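PDB 6LSV: probable 2-oxoglutarate-dependent dioxygenase At5g05600, which catalyses the iron- and 2-oxoglutarate-dependent hydroxylation of the plant hormone jasmonate to 12-hydroxyjasmonate. Local coordinates for residues S228-P238 and A262-I271; N302-P311 and L323-R333. All coordinates share one frame; numbering follows the deposited sequence.

Contact 1. Residues S228-P238 and A262-I271. With FE (Fe (III) ion), chain E; AKG (2-oxoglutaric acid), chain C.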
# COMPACT_ATOMS: atom_id res chain seq x y z
N SER A 228 1.69 8.43 -1.09
CA SER A 228 1.42 7.85 0.21
C SER A 228 0.09 7.10 0.14
O SER A 228 -0.78 7.43 -0.67
CB SER A 228 1.36 8.92 1.31
OG SER A 228 0.41 9.93 1.01
N ASP A 229 -0.04 6.07 0.97
CA ASP A 229 -1.25 5.27 0.95
C ASP A 229 -2.41 6.06 1.53
O ASP A 229 -2.26 6.67 2.60
CB ASP A 229 -1.04 3.97 1.73
CG ASP A 229 -0.03 3.07 1.06
OD1 ASP A 229 0.02 3.06 -0.18
OD2 ASP A 229 0.72 2.37 1.78
N PRO A 230 -3.57 6.09 0.87
CA PRO A 230 -4.67 6.94 1.36
C PRO A 230 -5.28 6.46 2.67
O PRO A 230 -5.81 7.29 3.42
CB PRO A 230 -5.69 6.87 0.22
CG PRO A 230 -5.39 5.60 -0.50
CD PRO A 230 -3.90 5.40 -0.39
N GLY A 231 -5.22 5.17 2.97
CA GLY A 231 -5.94 4.61 4.10
C GLY A 231 -5.22 4.80 5.42
O GLY A 231 -4.39 5.69 5.59
N GLY A 232 -5.55 3.92 6.36
CA GLY A 232 -5.04 4.00 7.72
C GLY A 232 -3.59 3.58 7.84
O GLY A 232 -2.71 4.42 8.06
N MET A 233 -3.33 2.28 7.74
CA MET A 233 -1.97 1.77 7.70
C MET A 233 -1.87 0.67 6.65
O MET A 233 -2.86 0.00 6.34
CB MET A 233 -1.49 1.24 9.06
CG MET A 233 -2.47 0.33 9.76
SD MET A 233 -1.74 -0.46 11.22
CE MET A 233 -0.65 -1.65 10.45
N THR A 234 -0.68 0.50 6.11
CA THR A 234 -0.39 -0.56 5.15
C THR A 234 0.59 -1.54 5.76
O THR A 234 1.61 -1.14 6.34
CB THR A 234 0.18 0.01 3.85
OG1 THR A 234 -0.69 1.03 3.34
CG2 THR A 234 0.33 -1.09 2.80
N ILE A 235 0.27 -2.83 5.66
CA ILE A 235 1.21 -3.89 5.98
C ILE A 235 1.73 -4.43 4.66
O ILE A 235 0.98 -5.04 3.89
CB ILE A 235 0.57 -4.99 6.85
CG1 ILE A 235 0.13 -4.41 8.19
CG2 ILE A 235 1.55 -6.13 7.09
CD1 ILE A 235 -0.60 -5.39 9.07
N LEU A 236 3.00 -4.18 4.37
CA LEU A 236 3.60 -4.45 3.07
C LEU A 236 4.52 -5.66 3.18
O LEU A 236 5.41 -5.70 4.03
CB LEU A 236 4.38 -3.23 2.58
CG LEU A 236 5.16 -3.26 1.26
CD1 LEU A 236 4.25 -3.62 0.09
CD2 LEU A 236 5.82 -1.91 1.02
N LEU A 237 4.30 -6.64 2.30
CA LEU A 237 5.21 -7.78 2.16
C LEU A 237 5.98 -7.59 0.86
O LEU A 237 5.51 -8.01 -0.21
CB LEU A 237 4.46 -9.11 2.17
CG LEU A 237 5.36 -10.35 2.07
CD1 LEU A 237 6.51 -10.26 3.06
CD2 LEU A 237 4.56 -11.63 2.30
N PRO A 238 7.14 -6.95 0.88
CA PRO A 238 7.88 -6.72 -0.36
C PRO A 238 8.54 -8.00 -0.85
O PRO A 238 8.72 -8.96 -0.11
CB PRO A 238 8.92 -5.67 0.04
CG PRO A 238 9.12 -5.87 1.50
CD PRO A 238 7.83 -6.41 2.06
N ALA A 262 9.91 -10.49 7.53
CA ALA A 262 9.43 -9.29 8.19
C ALA A 262 8.40 -8.60 7.30
O ALA A 262 8.33 -8.81 6.09
CB ALA A 262 10.59 -8.34 8.50
N PHE A 263 7.57 -7.78 7.94
CA PHE A 263 6.68 -6.86 7.24
C PHE A 263 7.22 -5.45 7.37
O PHE A 263 8.02 -5.14 8.26
CB PHE A 263 5.26 -6.91 7.79
CG PHE A 263 4.52 -8.18 7.50
CD1 PHE A 263 4.10 -8.47 6.21
CD2 PHE A 263 4.23 -9.07 8.52
CE1 PHE A 263 3.41 -9.63 5.94
CE2 PHE A 263 3.54 -10.23 8.25
CZ PHE A 263 3.12 -10.51 6.96
N ILE A 264 6.78 -4.58 6.47
CA ILE A 264 6.97 -3.14 6.61
C ILE A 264 5.62 -2.53 6.90
O ILE A 264 4.64 -2.78 6.18
CB ILE A 264 7.62 -2.53 5.35
CG1 ILE A 264 9.09 -2.94 5.26
CG2 ILE A 264 7.50 -1.01 5.39
CD1 ILE A 264 9.69 -2.78 3.89
N VAL A 265 5.54 -1.78 7.99
CA VAL A 265 4.31 -1.12 8.41
C VAL A 265 4.37 0.32 7.93
O VAL A 265 5.27 1.07 8.32
CB VAL A 265 4.13 -1.20 9.94
CG1 VAL A 265 2.78 -0.62 10.35
CG2 VAL A 265 4.26 -2.64 10.41
N ASN A 266 3.44 0.70 7.07
CA ASN A 266 3.38 2.05 6.52
C ASN A 266 2.27 2.82 7.22
O ASN A 266 1.13 2.36 7.29
CB ASN A 266 3.11 2.03 5.01
CG ASN A 266 4.34 1.64 4.21
OD1 ASN A 266 5.46 1.64 4.72
ND2 ASN A 266 4.13 1.32 2.93
N ILE A 267 2.62 4.00 7.75
CA ILE A 267 1.60 4.95 8.17
C ILE A 267 0.87 5.46 6.94
O ILE A 267 1.50 5.91 5.97
CB ILE A 267 2.23 6.10 8.98
CG1 ILE A 267 2.93 5.57 10.23
CG2 ILE A 267 1.18 7.15 9.32
CD1 ILE A 267 1.99 5.06 11.30
N GLY A 268 -0.45 5.39 6.96
CA GLY A 268 -1.24 5.89 5.85
C GLY A 268 -1.71 7.32 6.07
O GLY A 268 -1.52 7.91 7.13
N ASP A 269 -2.35 7.86 5.03
CA ASP A 269 -2.84 9.24 5.08
C ASP A 269 -3.85 9.43 6.20
O ASP A 269 -3.87 10.48 6.85
CB ASP A 269 -3.47 9.62 3.73
CG ASP A 269 -2.44 10.13 2.73
OD1 ASP A 269 -1.25 10.25 3.10
OD2 ASP A 269 -2.84 10.41 1.58
N GLN A 270 -4.68 8.42 6.46
CA GLN A 270 -5.72 8.56 7.47
C GLN A 270 -5.13 8.69 8.87
O GLN A 270 -5.68 9.42 9.71
CB GLN A 270 -6.69 7.38 7.40
CG GLN A 270 -7.48 7.32 6.11
CD GLN A 270 -8.10 8.66 5.74
OE1 GLN A 270 -8.84 9.25 6.53
NE2 GLN A 270 -7.79 9.15 4.55
N ILE A 271 -4.03 8.00 9.15
CA ILE A 271 -3.43 8.10 10.48
C ILE A 271 -2.68 9.42 10.63
O ILE A 271 -2.69 10.01 11.72
CB ILE A 271 -2.53 6.88 10.76
CG1 ILE A 271 -3.40 5.63 10.94
CG2 ILE A 271 -1.66 7.11 11.99
CD1 ILE A 271 -2.64 4.42 11.43
FE FE E . 1.63 1.96 -1.67
C1 AKG C . 2.08 -0.42 -2.65
O1 AKG C . 1.68 -0.05 -1.52
O2 AKG C . 1.23 -0.75 -3.53
C2 AKG C . 3.58 -0.46 -2.95
O5 AKG C . 4.20 0.55 -2.90
C3 AKG C . 4.32 -1.76 -3.30
C4 AKG C . 5.72 -1.73 -2.68
C5 AKG C . 6.63 -2.76 -3.34
O3 AKG C . 7.58 -3.29 -2.70
O4 AKG C . 6.44 -3.08 -4.54
O HOH W 1 1.89 5.52 3.48
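Asp269 OD1 is gripped by two hydroxyls. Ser228 OG donates to it at 2.7 Å, arriving on the syn side and 27° out of the carboxylate plane, while Ser281 holds it from outside the two segments; the other oxygen, OD2, bonds to Tyr332 OH. This carboxylate stands on the first turn of helix 269-274, just after the N-cap Gly268, and the start of the helix receives the loop carbonyls. Asp269 N donates to Asp229 O (2.7 Å), and Gln270 N to Gly231 O (2.9 Å). The Gln270 side chain, bent at its second torsion, turns back so that NE2 reaches Pro230 O (2.9 Å), which lies in its amide plane.

The loop thus fixed presents Asp229, whose OD1 binds the iron at 2.5 Å; OD2 lies very close to Thr234 OG1, a bond whose shortness is doubtful at this resolution. A water bridges Asp229 N and Ile267 O.

Beyond the loop, strands 233-237 and 263-267 pair antiparallel, with Thr234 opposite Asn266 and Leu236 opposite Ile264 in hydrogen-bonded pairs. On the Thr234-Leu236 face, Leu236 CG lies anti to the backbone N (chi1 178°), and CD1 packs on C4 of 2-oxoglutarate at 3.7 Å. On the other face Ile235 CG2 sits over the Phe263 ring, 3.9 Å from its centroid, a CH-pi contact, and Met233 CE touches Val265 CG1 at 3.6 Å. Helix 161-186 packs against Ile235 and Phe263 here. With His227 and His284 completing the protein ligands, this is the His-X-Asp...His iron site on the double-stranded beta-helix core of 2-oxoglutarate oxygenases.

Contact 2. Residues N302-P311 and L323-R333. With JAA ({(1R,2R)-3-oxo-2-[(2Z)-pent-2-en-1-yl]cyclopentyl}acetic acid), chain D.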
# COMPACT_ATOMS: atom_id res chain seq x y z
N ASN A 302 -7.99 -0.00 7.08
CA ASN A 302 -8.58 1.30 6.88
C ASN A 302 -9.69 1.57 7.89
O ASN A 302 -10.31 0.63 8.40
CB ASN A 302 -9.16 1.41 5.46
CG ASN A 302 -8.09 1.25 4.39
OD1 ASN A 302 -6.96 1.69 4.56
ND2 ASN A 302 -8.45 0.61 3.28
N PRO A 303 -9.96 2.83 8.19
CA PRO A 303 -11.14 3.15 9.01
C PRO A 303 -12.41 2.88 8.23
O PRO A 303 -12.43 2.93 7.00
CB PRO A 303 -10.97 4.65 9.30
CG PRO A 303 -10.10 5.16 8.21
CD PRO A 303 -9.19 4.04 7.83
N LYS A 304 -13.47 2.56 8.97
CA LYS A 304 -14.81 2.46 8.38
C LYS A 304 -15.08 3.66 7.47
O LYS A 304 -14.93 4.82 7.89
CB LYS A 304 -15.85 2.37 9.50
CG LYS A 304 -17.23 1.95 9.06
CD LYS A 304 -18.11 1.66 10.27
CE LYS A 304 -19.54 1.35 9.85
NZ LYS A 304 -20.15 2.45 9.06
N SER A 305 -15.47 3.38 6.22
CA SER A 305 -15.33 4.36 5.15
C SER A 305 -16.32 5.52 5.24
O SER A 305 -16.11 6.54 4.57
CB SER A 305 -15.47 3.67 3.79
OG SER A 305 -16.54 2.74 3.77
N ASP A 306 -17.39 5.42 6.03
CA ASP A 306 -18.31 6.54 6.15
C ASP A 306 -18.09 7.35 7.43
O ASP A 306 -18.84 8.30 7.69
CB ASP A 306 -19.76 6.07 6.07
CG ASP A 306 -20.06 4.90 6.99
OD1 ASP A 306 -19.19 4.55 7.82
OD2 ASP A 306 -21.17 4.33 6.90
N ILE A 307 -17.09 7.00 8.23
CA ILE A 307 -16.74 7.77 9.42
C ILE A 307 -16.00 9.03 8.99
O ILE A 307 -14.98 8.93 8.29
CB ILE A 307 -15.89 6.95 10.39
CG1 ILE A 307 -16.69 5.78 10.98
CG2 ILE A 307 -15.34 7.84 11.50
CD1 ILE A 307 -15.91 4.99 12.01
N PRO A 308 -16.47 10.22 9.36
CA PRO A 308 -15.69 11.44 9.08
C PRO A 308 -14.39 11.43 9.88
O PRO A 308 -14.40 11.44 11.11
CB PRO A 308 -16.63 12.57 9.53
CG PRO A 308 -17.99 11.96 9.55
CD PRO A 308 -17.80 10.52 9.92
N ILE A 309 -13.28 11.40 9.16
CA ILE A 309 -11.96 11.35 9.77
C ILE A 309 -11.46 12.77 9.98
O ILE A 309 -11.50 13.60 9.06
CB ILE A 309 -10.98 10.55 8.89
CG1 ILE A 309 -11.40 9.08 8.81
CG2 ILE A 309 -9.55 10.69 9.40
CD1 ILE A 309 -11.46 8.39 10.15
N GLN A 310 -10.99 13.05 11.19
CA GLN A 310 -10.41 14.35 11.51
C GLN A 310 -9.38 14.15 12.61
O GLN A 310 -9.33 13.09 13.23
CB GLN A 310 -11.49 15.36 11.94
CG GLN A 310 -12.42 14.89 13.03
CD GLN A 310 -13.38 15.97 13.46
OE1 GLN A 310 -12.99 17.12 13.64
NE2 GLN A 310 -14.65 15.61 13.62
N PRO A 311 -8.53 15.14 12.84
CA PRO A 311 -7.56 15.03 13.95
C PRO A 311 -8.25 14.72 15.27
O PRO A 311 -9.27 15.31 15.62
CB PRO A 311 -6.91 16.42 13.98
CG PRO A 311 -7.01 16.90 12.58
CD PRO A 311 -8.29 16.35 12.02
N LEU A 323 -5.31 20.36 12.06
CA LEU A 323 -4.73 20.76 10.78
C LEU A 323 -5.53 20.31 9.57
O LEU A 323 -5.20 20.72 8.45
CB LEU A 323 -3.30 20.22 10.67
CG LEU A 323 -2.26 20.87 11.57
CD1 LEU A 323 -1.11 19.91 11.85
CD2 LEU A 323 -1.74 22.16 10.95
N TYR A 324 -6.57 19.49 9.75
CA TYR A 324 -7.37 19.00 8.63
C TYR A 324 -8.85 19.03 8.97
O TYR A 324 -9.24 18.71 10.10
CB TYR A 324 -6.98 17.56 8.25
CG TYR A 324 -5.50 17.29 8.11
CD1 TYR A 324 -4.73 16.95 9.21
CD2 TYR A 324 -4.88 17.35 6.86
CE1 TYR A 324 -3.37 16.70 9.09
CE2 TYR A 324 -3.52 17.09 6.73
CZ TYR A 324 -2.78 16.77 7.85
OH TYR A 324 -1.43 16.51 7.72
N PRO A 325 -9.70 19.41 8.01
CA PRO A 325 -11.14 19.34 8.22
C PRO A 325 -11.62 17.90 8.17
O PRO A 325 -10.90 17.01 7.70
CB PRO A 325 -11.71 20.15 7.05
CG PRO A 325 -10.66 20.04 5.99
CD PRO A 325 -9.36 20.05 6.73
N PRO A 326 -12.84 17.62 8.64
CA PRO A 326 -13.35 16.25 8.59
C PRO A 326 -13.68 15.81 7.17
O PRO A 326 -14.19 16.59 6.36
CB PRO A 326 -14.61 16.31 9.47
CG PRO A 326 -15.02 17.75 9.43
CD PRO A 326 -13.74 18.52 9.39
N MET A 327 -13.40 14.54 6.88
CA MET A 327 -13.71 13.95 5.58
C MET A 327 -13.72 12.44 5.73
O MET A 327 -12.78 11.87 6.29
CB MET A 327 -12.70 14.39 4.51
CG MET A 327 -12.97 13.81 3.13
SD MET A 327 -11.73 14.27 1.90
CE MET A 327 -12.43 15.77 1.22
N THR A 328 -14.77 11.80 5.23
CA THR A 328 -14.83 10.35 5.28
C THR A 328 -13.76 9.75 4.37
O THR A 328 -13.24 10.40 3.45
CB THR A 328 -16.21 9.84 4.85
OG1 THR A 328 -16.37 10.05 3.44
CG2 THR A 328 -17.31 10.57 5.60
N PHE A 329 -13.41 8.49 4.64
CA PHE A 329 -12.48 7.79 3.76
C PHE A 329 -13.12 7.46 2.42
O PHE A 329 -12.40 7.30 1.42
CB PHE A 329 -11.97 6.52 4.43
CG PHE A 329 -10.92 5.80 3.65
CD1 PHE A 329 -9.79 6.48 3.21
CD2 PHE A 329 -11.05 4.46 3.33
CE1 PHE A 329 -8.81 5.83 2.48
CE2 PHE A 329 -10.08 3.81 2.60
CZ PHE A 329 -8.96 4.49 2.17
N ASP A 330 -14.45 7.37 2.37
CA ASP A 330 -15.13 7.21 1.09
C ASP A 330 -14.89 8.41 0.18
O ASP A 330 -14.66 8.25 -1.02
CB ASP A 330 -16.63 7.01 1.32
CG ASP A 330 -17.00 5.55 1.45
OD1 ASP A 330 -16.23 4.70 0.95
OD2 ASP A 330 -18.05 5.26 2.06
N GLN A 331 -14.94 9.62 0.75
CA GLN A 331 -14.65 10.81 -0.04
C GLN A 331 -13.17 10.90 -0.37
O GLN A 331 -12.80 11.26 -1.49
CB GLN A 331 -15.09 12.06 0.72
CG GLN A 331 -16.56 12.39 0.63
CD GLN A 331 -17.11 12.94 1.94
OE1 GLN A 331 -16.48 13.79 2.58
NE2 GLN A 331 -18.28 12.46 2.34
N TYR A 332 -12.31 10.56 0.60
CA TYR A 332 -10.88 10.76 0.43
C TYR A 332 -10.31 9.85 -0.65
O TYR A 332 -9.53 10.30 -1.51
CB TYR A 332 -10.16 10.52 1.76
CG TYR A 332 -8.71 10.95 1.76
CD1 TYR A 332 -7.72 10.13 1.24
CD2 TYR A 332 -8.34 12.18 2.28
CE1 TYR A 332 -6.40 10.52 1.24
CE2 TYR A 332 -7.02 12.58 2.29
CZ TYR A 332 -6.05 11.75 1.77
OH TYR A 332 -4.74 12.14 1.77
N ARG A 333 -10.68 8.57 -0.63
CA ARG A 333 -10.07 7.61 -1.54
C ARG A 333 -10.35 7.91 -3.00
O ARG A 333 -9.67 7.35 -3.87
CB ARG A 333 -10.54 6.20 -1.19
CG ARG A 333 -11.97 5.92 -1.62
CD ARG A 333 -12.58 4.83 -0.79
NE ARG A 333 -11.68 3.69 -0.65
CZ ARG A 333 -11.97 2.60 0.05
NH1 ARG A 333 -13.14 2.52 0.67
NH2 ARG A 333 -11.10 1.60 0.12
O01 JAA D . -5.38 0.07 -6.13
O02 JAA D . -8.74 2.02 -1.09
O03 JAA D . -9.69 3.28 -2.59
C04 JAA D . -7.14 1.57 -3.67
C05 JAA D . -5.83 1.65 -4.62
C06 JAA D . -8.31 1.36 -4.67
C07 JAA D . -7.73 0.96 -5.86
C08 JAA D . -6.12 0.81 -5.57
C09 JAA D . -4.51 1.20 -3.85
C10 JAA D . -7.34 2.78 -2.93
C11 JAA D . -3.88 2.40 -3.14
C12 JAA D . -8.67 2.69 -2.16
C13 JAA D . -2.59 2.67 -3.24
C14 JAA D . -1.66 1.80 -4.09
C15 JAA D . -0.88 2.68 -5.06
O HOH W 2 -11.02 -0.33 2.91
O HOH W 3 -10.05 14.00 7.14
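The jasmonate pocket takes one of its arginines, Arg333, from this contact, in which a short, weakly bonded antiparallel pair, Ile309 opposite Met327, leads into the N-capped helix 329-332 and on to Arg333. Ile309 N donates to Met327 O and Met327 N to Ile309 O, both at 3.0 Å, the first from well above the carbonyl plane.

Thr328 is the N-cap. Its OG1, set between the backbone N and the carbonyl carbon (chi1 71°), accepts from Gln331 N at 3.1 Å, while its CG2 methyl leans on Asp306 O in the type I turn Lys304-Ile307. That turn also meets the helix start directly: Asp330 N gives a hydrogen bond of 2.9 Å to a lone pair of Ser305 O. At the far end of the contact Pro311 CG lies at the edge of the Tyr324 ring, whose hydroxyl bonds to Ser277.

Toward the pocket, Phe329 packs against both Asn302 and Arg333. The Asn302 amide crosses the ring with the two planes 46° apart, ND2 standing 3.7 Å from Phe329 CE2, and a water accepts from the same ND2 and, weakly, from Arg333 NH2. Arg333 CB lies over one face of the ring, and the chain bends at its third torsion to bring the guanidinium back beside it, with Phe329 CE2 3.3 Å above the guanidinium plane near its centre. Asp330 OD1 lies at the guanidinium edge in a long salt bridge with NH1. Arg208 and Arg337 also bind jasmonate. Arg333 takes the jasmonate carboxylate by both oxygens: NE donates to O03 at 2.8 Å, and NH2 to O02 at 2.7 Å along a nearly straight line, 172° at the hydrogen.

How the contacts relate
Contact 1 closes before contact 2 opens, so the two follow in series along the chain, with their centres about 16 Å apart. Contact 1 is buried near the middle of the molecule; contact 2 lies farther out, about 18 Å from the chain centre. Strand 294-302, next to 233-237 in the large sheet, ends at Asn302 and so delivers the chain to contact 2. The two also touch: Gly232 N probably donates to Asn302 OD1 at 3.2 Å, and Gln270 OE1 packs on Ile309 CG2. Together they connect the parts that hold iron and 2-oxoglutarate with the segment 323-333, whose Arg333 reaches the jasmonate carboxylate.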